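Local coordinates for protein endoglucanase (Humicola insolens, PDB 1DYS) that hydrolyses internal beta-1,4-glucosidic linkages of cellulose as a family 6 endoglucanase and takes part in the recycling of plant biomass, at residues N14-Y17 with S18-D22; K39-Y42 with V43-V47; N55-L58 with L59-I62; G274-S277 with E278-Q281. All coordinates share one frame; numbering follows the deposited sequence.

Contact 1. Residues N14-Y17 with S18-D22; sequences NSDY and SSKLD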
loop_
_atom_site.group_PDB
_atom_site.type_symbol
_atom_site.label_atom_id
_atom_site.label_comp_id
_atom_site.label_asym_id
_atom_site.label_seq_id
_atom_site.Cartn_x
_atom_site.Cartn_y
_atom_site.Cartn_z
ATOM N N ASN A 14 16.775 -4.285 -13.363
ATOM C CA ASN A 14 16.265 -3.866 -12.058
ATOM C C ASN A 14 16.696 -4.981 -11.101
ATOM O O ASN A 14 16.220 -6.119 -11.164
ATOM C CB ASN A 14 14.762 -3.660 -12.126
ATOM C CG ASN A 14 14.094 -3.354 -10.799
ATOM O OD1 ASN A 14 14.617 -3.734 -9.779
ATOM N ND2 ASN A 14 12.929 -2.674 -10.869
ATOM N N SER A 15 17.618 -4.708 -10.173
ATOM C CA SER A 15 18.134 -5.722 -9.275
ATOM C C SER A 15 17.102 -6.244 -8.288
ATOM O O SER A 15 17.177 -7.431 -7.936
ATOM C CB SER A 15 19.374 -5.213 -8.537
ATOM O OG SER A 15 19.055 -3.974 -7.926
ATOM N N ASP A 16 16.162 -5.393 -7.870
ATOM C CA ASP A 16 15.165 -5.915 -6.919
ATOM C C ASP A 16 14.277 -6.946 -7.609
ATOM O O ASP A 16 13.980 -8.038 -7.088
ATOM C CB ASP A 16 14.356 -4.757 -6.363
ATOM C CG ASP A 16 13.343 -5.277 -5.336
ATOM O OD1 ASP A 16 13.655 -6.155 -4.490
ATOM O OD2 ASP A 16 12.201 -4.798 -5.450
ATOM N N TYR A 17 13.805 -6.564 -8.812
ATOM C CA TYR A 17 12.998 -7.484 -9.595
ATOM C C TYR A 17 13.733 -8.764 -9.907
ATOM O O TYR A 17 13.250 -9.902 -9.833
ATOM C CB TYR A 17 12.598 -6.779 -10.892
ATOM C CG TYR A 17 11.738 -7.516 -11.872
ATOM C CD1 TYR A 17 10.663 -8.313 -11.498
ATOM C CD2 TYR A 17 12.016 -7.397 -13.239
ATOM C CE1 TYR A 17 9.889 -8.941 -12.463
ATOM C CE2 TYR A 17 11.249 -8.031 -14.207
ATOM C CZ TYR A 17 10.194 -8.796 -13.794
ATOM O OH TYR A 17 9.390 -9.435 -14.711
ATOM N N SER A 18 14.979 -8.679 -10.376
ATOM C CA SER A 18 15.792 -9.871 -10.625
ATOM C C SER A 18 15.927 -10.770 -9.405
ATOM O O SER A 18 15.849 -11.997 -9.517
ATOM C CB SER A 18 17.165 -9.380 -11.121
ATOM O OG SER A 18 17.155 -9.258 -12.533
ATOM N N SER A 19 16.037 -10.189 -8.210
ATOM C CA SER A 19 16.092 -11.000 -6.995
ATOM C C SER A 19 14.797 -11.767 -6.752
ATOM O O SER A 19 14.795 -12.962 -6.429
ATOM C CB SER A 19 16.450 -10.116 -5.785
ATOM O OG SER A 19 17.748 -9.595 -5.940
ATOM N N LYS A 20 13.670 -11.071 -6.957
ATOM C CA LYS A 20 12.372 -11.691 -6.752
ATOM C C LYS A 20 12.127 -12.842 -7.725
ATOM O O LYS A 20 11.549 -13.870 -7.363
ATOM C CB LYS A 20 11.266 -10.642 -6.904
ATOM C CG LYS A 20 11.409 -9.521 -5.860
ATOM C CD LYS A 20 10.202 -8.624 -6.045
ATOM C CE LYS A 20 10.360 -7.222 -5.560
ATOM N NZ LYS A 20 9.070 -6.482 -5.640
ATOM N N LEU A 21 12.624 -12.736 -8.938
ATOM C CA LEU A 21 12.509 -13.768 -9.954
ATOM C C LEU A 21 13.262 -15.045 -9.596
ATOM O O LEU A 21 12.968 -16.081 -10.193
ATOM C CB LEU A 21 13.051 -13.268 -11.305
ATOM C CG LEU A 21 12.020 -12.396 -12.009
ATOM C CD1 LEU A 21 12.647 -11.625 -13.180
ATOM C CD2 LEU A 21 10.816 -13.189 -12.517
ATOM N N ASP A 22 14.238 -14.918 -8.699
ATOM C CA ASP A 22 14.914 -16.159 -8.268
ATOM C C ASP A 22 13.907 -17.171 -7.751
ATOM O O ASP A 22 14.017 -18.378 -8.019
ATOM C CB ASP A 22 16.000 -15.891 -7.230
ATOM C CG ASP A 22 17.209 -16.765 -7.505
ATOM O OD1 ASP A 22 17.730 -16.641 -8.632
ATOM O OD2 ASP A 22 17.603 -17.557 -6.608
#
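Lys20 lies back along the first turn of helix 15-29 and meets Asp16, four residues earlier. Its CB sits 3.6 Å from Tyr17 O and CG 3.2 Å from Asp16 O, a carbonyl that also accepts Lys20 N. From CG the chain runs extended; CD passes on beside the same carbonyl, and CE comes to 3.0 Å from Asp16 OD2, a tight approach. At the tip, NZ forms a salt bridge with Asp16 OD2 at 3.6 Å and a second one with Glu314, a probable substrate-binding residue. The next residue, Leu21, reaches back four positions and puts CD1 over a face of the Tyr17 ring, 3.9 Å from the centroid and 13° off the normal, a CH-pi contact. With CG anti to the backbone N (chi1 -179°), the Tyr17 ring is directed so that its OH bonds to Gly312 O. A serine here would probably strip Leu21 CD1 of its aromatic floor and leave Gly312 O without its hydroxyl partner. Asn14 is the N-cap: OD1 accepts Tyr17 N at 3.1 Å, the donor standing above the carbonyl plane, and Asp16 N weakly, while ND2 is held by Phe50 O. Two carboxylates therefore share the Lys20 ammonium, which probably stays charged, and the lysine is placed as a probable second-shell group that may help position Glu314.

Contact 2. Residues K39-Y42 with V43-V47; sequences KVKY and VQEKV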
loop_
_atom_site.group_PDB
_atom_site.type_symbol
_atom_site.label_atom_id
_atom_site.label_comp_id
_atom_site.label_asym_id
_atom_site.label_seq_id
_atom_site.Cartn_x
_atom_site.Cartn_y
_atom_site.Cartn_z
ATOM N N LYS A 39 14.764 -19.554 -19.021
ATOM C CA LYS A 39 14.074 -18.323 -19.467
ATOM C C LYS A 39 14.026 -17.328 -18.299
ATOM O O LYS A 39 14.213 -16.124 -18.591
ATOM C CB LYS A 39 12.675 -18.764 -19.908
ATOM C CG LYS A 39 12.660 -19.302 -21.317
ATOM C CD LYS A 39 11.482 -20.168 -21.687
ATOM C CE LYS A 39 10.238 -19.387 -22.047
ATOM N NZ LYS A 39 9.080 -20.327 -22.276
ATOM N N VAL A 40 13.742 -17.763 -17.082
ATOM C CA VAL A 40 13.782 -16.843 -15.941
ATOM C C VAL A 40 15.169 -16.223 -15.799
ATOM O O VAL A 40 15.332 -15.002 -15.638
ATOM C CB VAL A 40 13.316 -17.509 -14.628
ATOM C CG1 VAL A 40 13.413 -16.483 -13.493
ATOM C CG2 VAL A 40 11.871 -18.009 -14.742
ATOM N N LYS A 41 16.240 -17.056 -15.851
ATOM C CA LYS A 41 17.599 -16.494 -15.729
ATOM C C LYS A 41 17.918 -15.496 -16.834
ATOM O O LYS A 41 18.623 -14.509 -16.613
ATOM C CB LYS A 41 18.639 -17.628 -15.670
ATOM C CG LYS A 41 19.957 -17.170 -15.042
ATOM C CD LYS A 41 20.633 -18.344 -14.333
ATOM C CE LYS A 41 22.049 -18.549 -14.828
ATOM N NZ LYS A 41 23.014 -17.547 -14.307
ATOM N N TYR A 42 17.374 -15.661 -18.020
ATOM C CA TYR A 42 17.526 -14.758 -19.157
ATOM C C TYR A 42 16.937 -13.404 -18.724
ATOM O O TYR A 42 17.653 -12.419 -18.782
ATOM C CB TYR A 42 16.853 -15.216 -20.444
ATOM C CG TYR A 42 16.947 -14.303 -21.646
ATOM C CD1 TYR A 42 16.152 -13.192 -21.798
ATOM C CD2 TYR A 42 17.864 -14.569 -22.665
ATOM C CE1 TYR A 42 16.235 -12.353 -22.896
ATOM C CE2 TYR A 42 17.950 -13.745 -23.782
ATOM C CZ TYR A 42 17.139 -12.641 -23.895
ATOM O OH TYR A 42 17.245 -11.829 -25.004
ATOM N N VAL A 43 15.701 -13.465 -18.224
ATOM C CA VAL A 43 15.124 -12.193 -17.741
ATOM C C VAL A 43 15.959 -11.613 -16.622
ATOM O O VAL A 43 16.131 -10.384 -16.528
ATOM C CB VAL A 43 13.657 -12.402 -17.299
ATOM C CG1 VAL A 43 13.025 -11.124 -16.735
ATOM C CG2 VAL A 43 12.860 -12.936 -18.474
ATOM N N GLN A 44 16.459 -12.429 -15.675
ATOM C CA GLN A 44 17.210 -11.918 -14.545
ATOM C C GLN A 44 18.483 -11.140 -14.881
ATOM O O GLN A 44 18.821 -10.171 -14.194
ATOM C CB GLN A 44 17.655 -13.069 -13.595
ATOM C CG GLN A 44 16.496 -13.617 -12.771
ATOM C CD GLN A 44 16.977 -14.755 -11.881
ATOM O OE1 GLN A 44 17.381 -15.792 -12.395
ATOM N NE2 GLN A 44 16.948 -14.582 -10.560
ATOM N N GLU A 45 19.169 -11.583 -15.923
ATOM C CA GLU A 45 20.450 -10.989 -16.270
ATOM C C GLU A 45 20.420 -10.102 -17.483
ATOM O O GLU A 45 21.314 -9.248 -17.594
ATOM C CB GLU A 45 21.429 -12.128 -16.566
ATOM C CG GLU A 45 21.499 -13.181 -15.489
ATOM C CD GLU A 45 22.826 -13.900 -15.453
ATOM O OE1 GLU A 45 23.428 -14.096 -16.529
ATOM O OE2 GLU A 45 23.273 -14.288 -14.355
ATOM N N LYS A 46 19.511 -10.325 -18.414
ATOM C CA LYS A 46 19.571 -9.589 -19.662
ATOM C C LYS A 46 18.405 -8.705 -20.003
ATOM O O LYS A 46 18.421 -8.149 -21.117
ATOM C CB LYS A 46 19.759 -10.596 -20.826
ATOM C CG LYS A 46 21.118 -11.280 -20.772
ATOM C CD LYS A 46 20.981 -12.772 -21.047
ATOM C CE LYS A 46 22.348 -13.426 -21.128
ATOM N NZ LYS A 46 23.005 -13.675 -19.806
ATOM N N VAL A 47 17.373 -8.612 -19.149
ATOM C CA VAL A 47 16.220 -7.815 -19.603
ATOM C C VAL A 47 16.028 -6.612 -18.676
ATOM O O VAL A 47 15.841 -6.882 -17.495
ATOM C CB VAL A 47 14.965 -8.692 -19.598
ATOM C CG1 VAL A 47 13.693 -7.925 -19.876
ATOM C CG2 VAL A 47 15.053 -9.790 -20.693
HETATM O O HOH W 1 23.128 -16.892 -17.250
HETATM O O HOH W 2 17.808 -8.859 -24.174
#
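The last turns of helix 34-46 carry a salt-bridge network on one side and an aromatic contact on another, with Lys41 facing Glu45 and Tyr42 facing Lys46 and Val47. Lys41 NZ reaches Glu45 OE2 at 3.3 Å, a salt bridge whose hydrogen bond is weak; the lysine gets there by bending at chi3 and chi4 (125° and 75°). The other carboxylate oxygen, Glu45 OE1, pairs with Lys46 NZ at 3.3 Å and accepts from a water at 2.9 Å, which in turn takes a weak bond from Lys41 NZ. The Tyr42 ring is approached over one face by the aliphatic part of Lys46, with Lys46 CD 3.9 Å from Tyr42 CD2, and obliquely by Val47, with Val47 CG2 3.6 Å from Tyr42 CE1. A second water links Tyr42 OH to Lys46 O, where the chain leaves the helix. The face bearing Val40, Val43 and Gln44 packs on helix 15-29. Since Glu45 offers a separate oxygen to each lysine, and Lys41 NZ and Lys46 NZ are 6.7 Å apart, its carboxylate probably offsets both positive charges, while Tyr42 makes use of the methylene chain of Lys46.

Contact 3. Residues N55-L58 with L59-I62; sequences NIFL and LRDI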
loop_
_atom_site.group_PDB
_atom_site.type_symbol
_atom_site.label_atom_id
_atom_site.label_comp_id
_atom_site.label_asym_id
_atom_site.label_seq_id
_atom_site.Cartn_x
_atom_site.Cartn_y
_atom_site.Cartn_z
ATOM N N ASN A 55 6.986 6.069 -3.790
ATOM C CA ASN A 55 6.767 6.828 -2.559
ATOM C C ASN A 55 8.116 7.344 -2.057
ATOM O O ASN A 55 9.176 7.072 -2.635
ATOM C CB ASN A 55 6.038 6.032 -1.490
ATOM C CG ASN A 55 6.755 4.732 -1.238
ATOM O OD1 ASN A 55 7.913 4.679 -0.835
ATOM N ND2 ASN A 55 6.049 3.645 -1.570
ATOM N N ILE A 56 8.074 8.180 -1.024
ATOM C CA ILE A 56 9.253 8.883 -0.503
ATOM C C ILE A 56 10.246 7.884 0.052
ATOM O O ILE A 56 11.460 8.046 -0.183
ATOM C CB ILE A 56 8.838 9.935 0.544
ATOM C CG1 ILE A 56 8.258 11.169 -0.178
ATOM C CG2 ILE A 56 10.015 10.379 1.411
ATOM C CD1 ILE A 56 7.293 11.927 0.768
ATOM N N PHE A 57 9.786 6.847 0.731
ATOM C CA PHE A 57 10.667 5.787 1.213
ATOM C C PHE A 57 11.515 5.219 0.047
ATOM O O PHE A 57 12.694 4.924 0.238
ATOM C CB PHE A 57 9.822 4.685 1.838
ATOM C CG PHE A 57 10.563 3.477 2.327
ATOM C CD1 PHE A 57 11.142 3.486 3.576
ATOM C CD2 PHE A 57 10.724 2.359 1.527
ATOM C CE1 PHE A 57 11.828 2.380 4.048
ATOM C CE2 PHE A 57 11.375 1.235 1.985
ATOM C CZ PHE A 57 11.963 1.271 3.240
ATOM N N LEU A 58 10.899 4.952 -1.083
ATOM C CA LEU A 58 11.560 4.394 -2.237
ATOM C C LEU A 58 12.469 5.370 -2.959
ATOM O O LEU A 58 13.123 4.869 -3.898
ATOM C CB LEU A 58 10.624 3.691 -3.218
ATOM C CG LEU A 58 9.834 2.539 -2.601
ATOM C CD1 LEU A 58 8.713 2.064 -3.533
ATOM C CD2 LEU A 58 10.773 1.368 -2.295
ATOM N N LEU A 59 12.613 6.630 -2.576
ATOM C CA LEU A 59 13.695 7.433 -3.196
ATOM C C LEU A 59 15.041 6.745 -3.056
ATOM O O LEU A 59 15.895 6.939 -3.937
ATOM C CB LEU A 59 13.791 8.806 -2.487
ATOM C CG LEU A 59 12.622 9.758 -2.824
ATOM C CD1 LEU A 59 12.576 10.859 -1.765
ATOM C CD2 LEU A 59 12.859 10.354 -4.206
ATOM N N ARG A 60 15.259 5.912 -2.042
ATOM C CA ARG A 60 16.482 5.144 -1.833
ATOM C C ARG A 60 16.746 4.202 -2.986
ATOM O O ARG A 60 17.903 3.935 -3.286
ATOM C CB ARG A 60 16.461 4.356 -0.514
ATOM C CG ARG A 60 15.512 3.167 -0.479
ATOM C CD ARG A 60 15.241 2.656 0.946
ATOM N NE ARG A 60 14.761 3.705 1.807
ATOM C CZ ARG A 60 14.813 4.078 3.069
ATOM N NH1 ARG A 60 15.472 3.419 4.020
ATOM N NH2 ARG A 60 14.170 5.207 3.388
ATOM N N ASP A 61 15.690 3.722 -3.701
ATOM C CA ASP A 61 15.907 2.884 -4.870
ATOM C C ASP A 61 16.591 3.651 -6.002
ATOM O O ASP A 61 17.190 3.007 -6.867
ATOM C CB ASP A 61 14.621 2.216 -5.364
ATOM C CG ASP A 61 14.362 0.915 -4.621
ATOM O OD1 ASP A 61 15.232 0.475 -3.842
ATOM O OD2 ASP A 61 13.273 0.297 -4.789
ATOM N N ILE A 62 16.535 5.011 -6.019
ATOM C CA ILE A 62 17.291 5.708 -7.061
ATOM C C ILE A 62 18.792 5.523 -6.824
ATOM O O ILE A 62 19.583 5.292 -7.760
ATOM C CB ILE A 62 16.933 7.206 -7.077
ATOM C CG1 ILE A 62 15.453 7.392 -7.407
ATOM C CG2 ILE A 62 17.722 7.962 -8.141
ATOM C CD1 ILE A 62 15.029 8.855 -7.312
#
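Arg60 folds back over Phe57 and binds it in two ways. Its NE donates to Phe57 O at 2.9 Å (N-H...O 155°), while the guanidinium lies flat on one face of the phenyl ring, centres 4.0 Å apart and planes at 14°, a cation-pi stack. CG stands between the backbone N and the carbonyl carbon (chi1 71°), and a bend at chi3 brings the head group over the ring. The outer nitrogens have partners too: NH1 forms a salt bridge with Glu115 OE2 of the second subunit, and NH2 is hydrogen-bonded beyond the two segments. A leucine in its place would probably leave Phe57 O without this side-chain donor, uncover that ring face and cost Glu115 of the second subunit a positive partner.

Several amides of the turn bond over three-residue spans. Asn55 OD1 accepts Leu58 N at 3.0 Å, an Asx motif; Ile56 O accepts Leu59 N at 3.0 Å and Leu58 O accepts Asp61 N at 2.8 Å, both donors standing above the carbonyl plane. Separately, Ile56 N is taken by Glu101 OE2 of the same chain. Apolar contact is lighter: the side chains of Ile56 and Leu59 lie alongside, Ile56 CG2 4.1 Å from Leu59 CD1.

This turn leads from strand 51-53 into helix 60-74. Asp61 and Ile62 rest on Ile53 of that strand, and Ile62 also packs against Phe120, Lys123 and Leu124 of helix 108-126, while Ile56, Phe57 and Arg60 meet the second subunit.

Contact 4. Residues G274-S277 with E278-Q281; sequences GARS and EWGQ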
loop_
_atom_site.group_PDB
_atom_site.type_symbol
_atom_site.label_atom_id
_atom_site.label_comp_id
_atom_site.label_asym_id
_atom_site.label_seq_id
_atom_site.Cartn_x
_atom_site.Cartn_y
_atom_site.Cartn_z
ATOM N N GLY A 274 -7.929 -13.884 -26.099
ATOM C CA GLY A 274 -9.043 -14.072 -25.190
ATOM C C GLY A 274 -8.858 -13.754 -23.741
ATOM O O GLY A 274 -9.710 -14.046 -22.876
ATOM N N ALA A 275 -7.752 -13.085 -23.419
ATOM C CA ALA A 275 -7.500 -12.792 -22.002
ATOM C C ALA A 275 -8.467 -11.763 -21.467
ATOM O O ALA A 275 -8.732 -11.754 -20.259
ATOM C CB ALA A 275 -6.056 -12.368 -21.787
ATOM N N ARG A 276 -8.934 -10.838 -22.298
ATOM C CA ARG A 276 -9.849 -9.821 -21.783
ATOM C C ARG A 276 -11.108 -9.765 -22.641
ATOM O O ARG A 276 -10.967 -9.889 -23.840
ATOM C CB ARG A 276 -9.147 -8.462 -21.939
ATOM C CG ARG A 276 -8.022 -8.270 -20.929
ATOM C CD ARG A 276 -7.618 -6.811 -20.919
ATOM N NE ARG A 276 -6.700 -6.510 -22.009
ATOM C CZ ARG A 276 -5.971 -5.386 -22.015
ATOM N NH1 ARG A 276 -6.093 -4.507 -21.031
ATOM N NH2 ARG A 276 -5.164 -5.178 -23.047
ATOM N N SER A 277 -12.285 -9.546 -22.052
ATOM C CA SER A 277 -13.493 -9.368 -22.844
ATOM C C SER A 277 -13.824 -7.899 -22.986
ATOM O O SER A 277 -14.619 -7.450 -23.819
ATOM C CB SER A 277 -14.656 -10.134 -22.178
ATOM O OG SER A 277 -14.705 -9.805 -20.799
ATOM N N GLU A 278 -13.187 -7.074 -22.145
ATOM C CA GLU A 278 -13.364 -5.632 -22.141
ATOM C C GLU A 278 -11.970 -5.004 -22.128
ATOM O O GLU A 278 -11.111 -5.480 -21.374
ATOM C CB GLU A 278 -14.162 -5.174 -20.930
ATOM C CG GLU A 278 -15.414 -5.950 -20.580
ATOM C CD GLU A 278 -16.703 -5.184 -20.784
ATOM O OE1 GLU A 278 -16.724 -3.975 -20.472
ATOM O OE2 GLU A 278 -17.702 -5.784 -21.250
ATOM N N TRP A 279 -11.750 -3.939 -22.898
ATOM C CA TRP A 279 -10.406 -3.365 -22.964
ATOM C C TRP A 279 -9.948 -2.750 -21.652
ATOM O O TRP A 279 -8.762 -2.727 -21.345
ATOM C CB TRP A 279 -10.364 -2.287 -24.040
ATOM C CG TRP A 279 -9.022 -2.042 -24.669
ATOM C CD1 TRP A 279 -7.782 -2.458 -24.274
ATOM C CD2 TRP A 279 -8.844 -1.318 -25.890
ATOM N NE1 TRP A 279 -6.844 -2.027 -25.177
ATOM C CE2 TRP A 279 -7.467 -1.329 -26.176
ATOM C CE3 TRP A 279 -9.722 -0.660 -26.766
ATOM C CZ2 TRP A 279 -6.959 -0.668 -27.297
ATOM C CZ3 TRP A 279 -9.227 -0.010 -27.874
ATOM C CH2 TRP A 279 -7.846 -0.028 -28.128
ATOM N N GLY A 280 -10.883 -2.326 -20.815
ATOM C CA GLY A 280 -10.531 -1.672 -19.553
ATOM C C GLY A 280 -10.126 -2.641 -18.460
ATOM O O GLY A 280 -9.722 -2.161 -17.392
ATOM N N GLN A 281 -10.194 -3.943 -18.661
ATOM C CA GLN A 281 -9.720 -4.910 -17.660
ATOM C C GLN A 281 -8.224 -4.713 -17.433
ATOM O O GLN A 281 -7.463 -4.529 -18.387
ATOM C CB GLN A 281 -10.018 -6.353 -18.053
ATOM C CG GLN A 281 -11.486 -6.759 -17.927
ATOM C CD GLN A 281 -11.650 -8.137 -18.556
ATOM O OE1 GLN A 281 -11.846 -8.240 -19.766
ATOM N NE2 GLN A 281 -11.533 -9.190 -17.759
#
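Gln281 OE1 gathers three donors from the chain just before it: Ser277 N at 2.7 Å, in the carbonyl plane, Glu278 N at 3.0 Å with an N-H...O angle of 160°, and weakly Ser277 OG. At the backbone end of the same glutamine, Gln281 O accepts Arg276 NH1 at 3.0 Å, lying in the guanidinium plane at its edge (156° at the hydrogen). Arg276 and Gln281 run antiparallel alongside one another, Arg276 CD 3.8 Å from Gln281 CB. Glu278 to Gln281 forms a type I beta turn, closed by Gln281 N to Glu278 O at 3.3 Å. Farther out, Trp279 directs its CD1 rim at a guanidinium face, 4.0 Å from Arg276 NH2, with the two planes nearly perpendicular at 87°. NH1 bonds to Gln281 O and to Asn222, a probable substrate-binding residue, and NH2 to Asn224 OD1, which together would hold the guanidinium's rotation. Asn224 OD1 also accepts Trp279 NE1, tying the two heads together. The whole turn belongs to the loop joining antiparallel strands 270-271 and 288-289, where the indole meets Tyr234 and Trp189, the latter lying between helices 184-187 and 190-207.

Overall arrangement
The contacts follow in series along the chain. Contacts 1 and 2 lie on consecutive helices, 15-29 and 34-46, with centres 10 Å apart, and are the one pair in direct touch: Asp22 OD1 lies 2.9 Å from Gln44 NE2, a probable hydrogen bond, and Leu21 CD1 3.6 Å from Val43 CG1. Contact 3 enters helix 60-74 after strand 51-53 of the parallel sheet; its centre is 17 Å from that of contact 1. Contact 4 lies in a loop about 33 Å from contact 3, centre to centre, on the opposite side of the chain's centre. Contacts 1, 3 and 4 adjoin residues that probably bind substrate, so all three probably lie near the cellulose-binding region, while contact 2 is farther from those residues (about 11 Å between side chains).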